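Local coordinates for protein prolyl oligopeptidase (Novosphingobium capsulatum, PDB 1YR2) that probably cleaves oligopeptides on the carboxyl side of proline, and more slowly of alanine, as a serine endopeptidase of the prolyl oligopeptidase family, at residues 204-209 with 246-251. Residues are numbered along the deposited sequence; the frame is centred on the assembly and turned at random.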
ATOM      1  N   ASP A 204      -6.723  28.359 -23.751  1.00 19.51           N
ATOM      2  CA  ASP A 204      -7.918  27.534 -23.417  1.00 20.35           C
ATOM      3  C   ASP A 204      -7.896  27.144 -21.970  1.00 19.78           C
ATOM      4  O   ASP A 204      -6.829  26.715 -21.434  1.00 19.99           O
ATOM      5  CB  ASP A 204      -7.971  26.215 -24.203  1.00 20.34           C
ATOM      6  CG  ASP A 204      -7.864  26.399 -25.710  1.00 23.71           C
ATOM      7  OD1 ASP A 204      -6.883  27.062 -26.199  1.00 25.16           O
ATOM      8  OD2 ASP A 204      -8.710  25.880 -26.477  1.00 21.23           O
ATOM      9  N   GLU A 205      -9.049  27.318 -21.327  1.00 18.25           N
ATOM     10  CA  GLU A 205      -9.245  26.822 -19.993  1.00 18.19           C
ATOM     11  C   GLU A 205     -10.640  26.281 -19.906  1.00 16.82           C
ATOM     12  O   GLU A 205     -11.617  26.889 -20.429  1.00 17.61           O
ATOM     13  CB  GLU A 205      -9.037  27.879 -18.918  1.00 19.29           C
ATOM     14  CG  GLU A 205      -7.679  28.566 -18.874  1.00 24.92           C
ATOM     15  CD  GLU A 205      -7.503  29.359 -17.590  1.00 29.63           C
ATOM     16  OE1 GLU A 205      -8.514  29.617 -16.901  1.00 34.02           O
ATOM     17  OE2 GLU A 205      -6.357  29.708 -17.263  1.00 36.27           O
ATOM     18  N   LEU A 206     -10.766  25.146 -19.231  1.00 14.44           N
ATOM     19  CA  LEU A 206     -12.050  24.497 -19.071  1.00 13.24           C
ATOM     20  C   LEU A 206     -12.389  24.583 -17.595  1.00 13.74           C
ATOM     21  O   LEU A 206     -11.576  24.170 -16.729  1.00 12.97           O
ATOM     22  CB  LEU A 206     -12.014  23.029 -19.534  1.00 12.67           C
ATOM     23  CG  LEU A 206     -11.576  22.787 -20.993  1.00 12.34           C
ATOM     24  CD1 LEU A 206     -11.503  21.328 -21.242  1.00 12.14           C
ATOM     25  CD2 LEU A 206     -12.508  23.389 -22.009  1.00 13.48           C
ATOM     26  N   LYS A 207     -13.582  25.119 -17.309  1.00 13.23           N
ATOM     27  CA  LYS A 207     -14.086  25.260 -15.950  1.00 13.21           C
ATOM     28  C   LYS A 207     -15.198  24.239 -15.701  1.00 12.03           C
ATOM     29  O   LYS A 207     -15.747  23.635 -16.626  1.00 11.43           O
ATOM     30  CB  LYS A 207     -14.588  26.714 -15.692  1.00 14.33           C
ATOM     31  CG  LYS A 207     -13.505  27.796 -15.759  1.00 17.56           C
ATOM     32  CD  LYS A 207     -12.427  27.535 -14.728  1.00 21.90           C
ATOM     33  CE  LYS A 207     -11.481  28.728 -14.488  1.00 23.58           C
ATOM     34  NZ  LYS A 207     -10.682  28.451 -13.244  1.00 22.09           N
ATOM     35  N   TRP A 208     -15.443  24.011 -14.412  1.00 12.64           N
ATOM     36  CA  TRP A 208     -16.482  23.117 -13.872  1.00 13.25           C
ATOM     37  C   TRP A 208     -16.229  21.663 -14.153  1.00 12.62           C
ATOM     38  O   TRP A 208     -17.142  20.840 -14.211  1.00 11.46           O
ATOM     39  CB  TRP A 208     -17.881  23.545 -14.305  1.00 14.88           C
ATOM     40  CG  TRP A 208     -18.049  24.998 -14.137  1.00 17.10           C
ATOM     41  CD1 TRP A 208     -18.155  25.929 -15.136  1.00 20.61           C
ATOM     42  CD2 TRP A 208     -18.034  25.721 -12.906  1.00 20.78           C
ATOM     43  NE1 TRP A 208     -18.255  27.187 -14.593  1.00 20.80           N
ATOM     44  CE2 TRP A 208     -18.185  27.094 -13.226  1.00 21.63           C
ATOM     45  CE3 TRP A 208     -17.943  25.346 -11.553  1.00 22.85           C
ATOM     46  CZ2 TRP A 208     -18.218  28.097 -12.247  1.00 25.43           C
ATOM     47  CZ3 TRP A 208     -17.980  26.344 -10.568  1.00 27.50           C
ATOM     48  CH2 TRP A 208     -18.121  27.706 -10.924  1.00 26.68           C
ATOM     49  N   VAL A 209     -14.954  21.339 -14.298  1.00 11.88           N
ATOM     50  CA  VAL A 209     -14.537  19.966 -14.521  1.00 11.51           C
ATOM     51  C   VAL A 209     -14.471  19.358 -13.127  1.00 11.48           C
ATOM     52  O   VAL A 209     -14.031  20.012 -12.175  1.00 12.41           O
ATOM     53  CB  VAL A 209     -13.171  19.971 -15.162  1.00 10.07           C
ATOM     54  CG1 VAL A 209     -12.599  18.588 -15.244  1.00 12.60           C
ATOM     55  CG2 VAL A 209     -13.229  20.637 -16.539  1.00  9.24           C
ATOM     56  N   TRP A 246     -18.250  16.003 -22.404  1.00 10.26           N
ATOM     57  CA  TRP A 246     -18.149  16.998 -23.479  1.00 10.23           C
ATOM     58  C   TRP A 246     -16.829  16.890 -24.233  1.00 11.07           C
ATOM     59  O   TRP A 246     -15.853  16.304 -23.724  1.00  9.45           O
ATOM     60  CB  TRP A 246     -18.237  18.395 -22.902  1.00 10.14           C
ATOM     61  CG  TRP A 246     -19.499  18.724 -22.237  1.00 11.52           C
ATOM     62  CD1 TRP A 246     -19.976  18.241 -21.024  1.00 13.78           C
ATOM     63  CD2 TRP A 246     -20.500  19.636 -22.716  1.00 13.89           C
ATOM     64  NE1 TRP A 246     -21.201  18.804 -20.746  1.00 13.42           N
ATOM     65  CE2 TRP A 246     -21.536  19.678 -21.746  1.00 13.40           C
ATOM     66  CE3 TRP A 246     -20.622  20.441 -23.880  1.00 15.38           C
ATOM     67  CZ2 TRP A 246     -22.678  20.476 -21.902  1.00 15.57           C
ATOM     68  CZ3 TRP A 246     -21.738  21.221 -24.030  1.00 17.15           C
ATOM     69  CH2 TRP A 246     -22.766  21.236 -23.047  1.00 16.27           C
ATOM     70  N   LEU A 247     -16.802  17.514 -25.417  1.00 11.03           N
ATOM     71  CA  LEU A 247     -15.633  17.559 -26.294  1.00 11.46           C
ATOM     72  C   LEU A 247     -15.257  19.021 -26.429  1.00 11.61           C
ATOM     73  O   LEU A 247     -16.065  19.858 -26.849  1.00 10.33           O
ATOM     74  CB  LEU A 247     -15.910  16.953 -27.667  1.00 11.95           C
ATOM     75  CG  LEU A 247     -14.768  16.934 -28.678  1.00 12.67           C
ATOM     76  CD1 LEU A 247     -13.697  15.951 -28.181  1.00 14.03           C
ATOM     77  CD2 LEU A 247     -15.260  16.554 -30.054  1.00 15.49           C
ATOM     78  N   HIS A 248     -14.019  19.328 -26.083  1.00 10.85           N
ATOM     79  CA  HIS A 248     -13.483  20.651 -26.312  1.00 11.86           C
ATOM     80  C   HIS A 248     -12.569  20.662 -27.536  1.00 12.91           C
ATOM     81  O   HIS A 248     -11.594  19.895 -27.598  1.00 12.09           O
ATOM     82  CB  HIS A 248     -12.679  21.150 -25.108  1.00 11.63           C
ATOM     83  CG  HIS A 248     -12.053  22.485 -25.336  1.00 12.43           C
ATOM     84  ND1 HIS A 248     -12.803  23.616 -25.553  1.00 12.15           N
ATOM     85  CD2 HIS A 248     -10.750  22.868 -25.436  1.00 13.53           C
ATOM     86  CE1 HIS A 248     -11.994  24.649 -25.738  1.00 13.80           C
ATOM     87  NE2 HIS A 248     -10.746  24.221 -25.692  1.00 13.31           N
ATOM     88  N   ARG A 249     -12.821  21.599 -28.444  1.00 14.36           N
ATOM     89  CA  ARG A 249     -11.917  21.813 -29.591  1.00 17.11           C
ATOM     90  C   ARG A 249     -10.918  22.928 -29.342  1.00 16.67           C
ATOM     91  O   ARG A 249     -11.261  24.011 -28.924  1.00 16.09           O
ATOM     92  CB  ARG A 249     -12.724  22.036 -30.872  1.00 17.49           C
ATOM     93  CG  ARG A 249     -13.415  20.718 -31.328  1.00 21.33           C
ATOM     94  CD  ARG A 249     -14.177  20.872 -32.636  1.00 27.36           C
ATOM     95  NE  ARG A 249     -14.815  19.628 -33.063  1.00 29.47           N
ATOM     96  CZ  ARG A 249     -16.059  19.291 -32.769  1.00 30.87           C
ATOM     97  NH1 ARG A 249     -16.840  20.079 -32.028  1.00 32.46           N
ATOM     98  NH2 ARG A 249     -16.525  18.154 -33.227  1.00 31.33           N
ATOM     99  N   LEU A 250      -9.650  22.636 -29.545  1.00 17.53           N
ATOM    100  CA  LEU A 250      -8.624  23.534 -29.063  1.00 18.90           C
ATOM    101  C   LEU A 250      -8.701  24.801 -29.904  1.00 19.04           C
ATOM    102  O   LEU A 250      -8.963  24.710 -31.080  1.00 18.70           O
ATOM    103  CB  LEU A 250      -7.249  22.859 -29.157  1.00 19.70           C
ATOM    104  CG  LEU A 250      -6.696  22.079 -27.972  1.00 20.85           C
ATOM    105  CD1 LEU A 250      -6.484  23.019 -26.797  1.00 21.54           C
ATOM    106  CD2 LEU A 250      -7.579  20.881 -27.572  1.00 24.84           C
ATOM    107  N   GLY A 251      -8.500  25.961 -29.287  1.00 19.34           N
ATOM    108  CA  GLY A 251      -8.627  27.257 -29.954  1.00 19.73           C
ATOM    109  C   GLY A 251     -10.022  27.859 -29.992  1.00 19.65           C
ATOM    110  O   GLY A 251     -10.280  28.845 -30.685  1.00 19.79           O
TER
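His248 has CG anti to its backbone N (chi1 177°), which directs the imidazole toward strand 204-207, while Asp204 has CG anti to its carbonyl carbon (chi1 -54°), which brings its carboxylate to NE2 of the ring. There a single oxygen, Asp204 OD2, takes two hydrogen bonds. The N-H of His248 NE2 points to the anti lone pair of Asp204 OD2, 2.7 Å away, nearly straight (164°), with the oxygen close to the ring plane; the carboxylate lies steeply across that plane. The syn lone pair of OD2 accepts the backbone N-H of Gly251, with N 2.8 Å from Asp204 OD2, so the carboxylate also holds the chain where it leaves strand 246-249. Leu250 CD1 packs against the same oxygen. Leu206 covers one face of the imidazole, its CD2 3.6 Å from the His248 ring centroid in a CH-pi contact displaced toward CG and ND1. His248 ND1 is hydrogen-bonded to Asp257, so the ring is gripped at both nitrogens; two flanking carboxylates would probably favour a protonated imidazole. Phe193 of the neighbouring strand 188-195 packs on Asp204 and Leu250. Strand 204-210 is an outermost strand of one four-stranded antiparallel sheet and 244-249 an inner strand of another, so this buried His-carboxylate pair ties together two successive blades of the N-terminal beta-propeller.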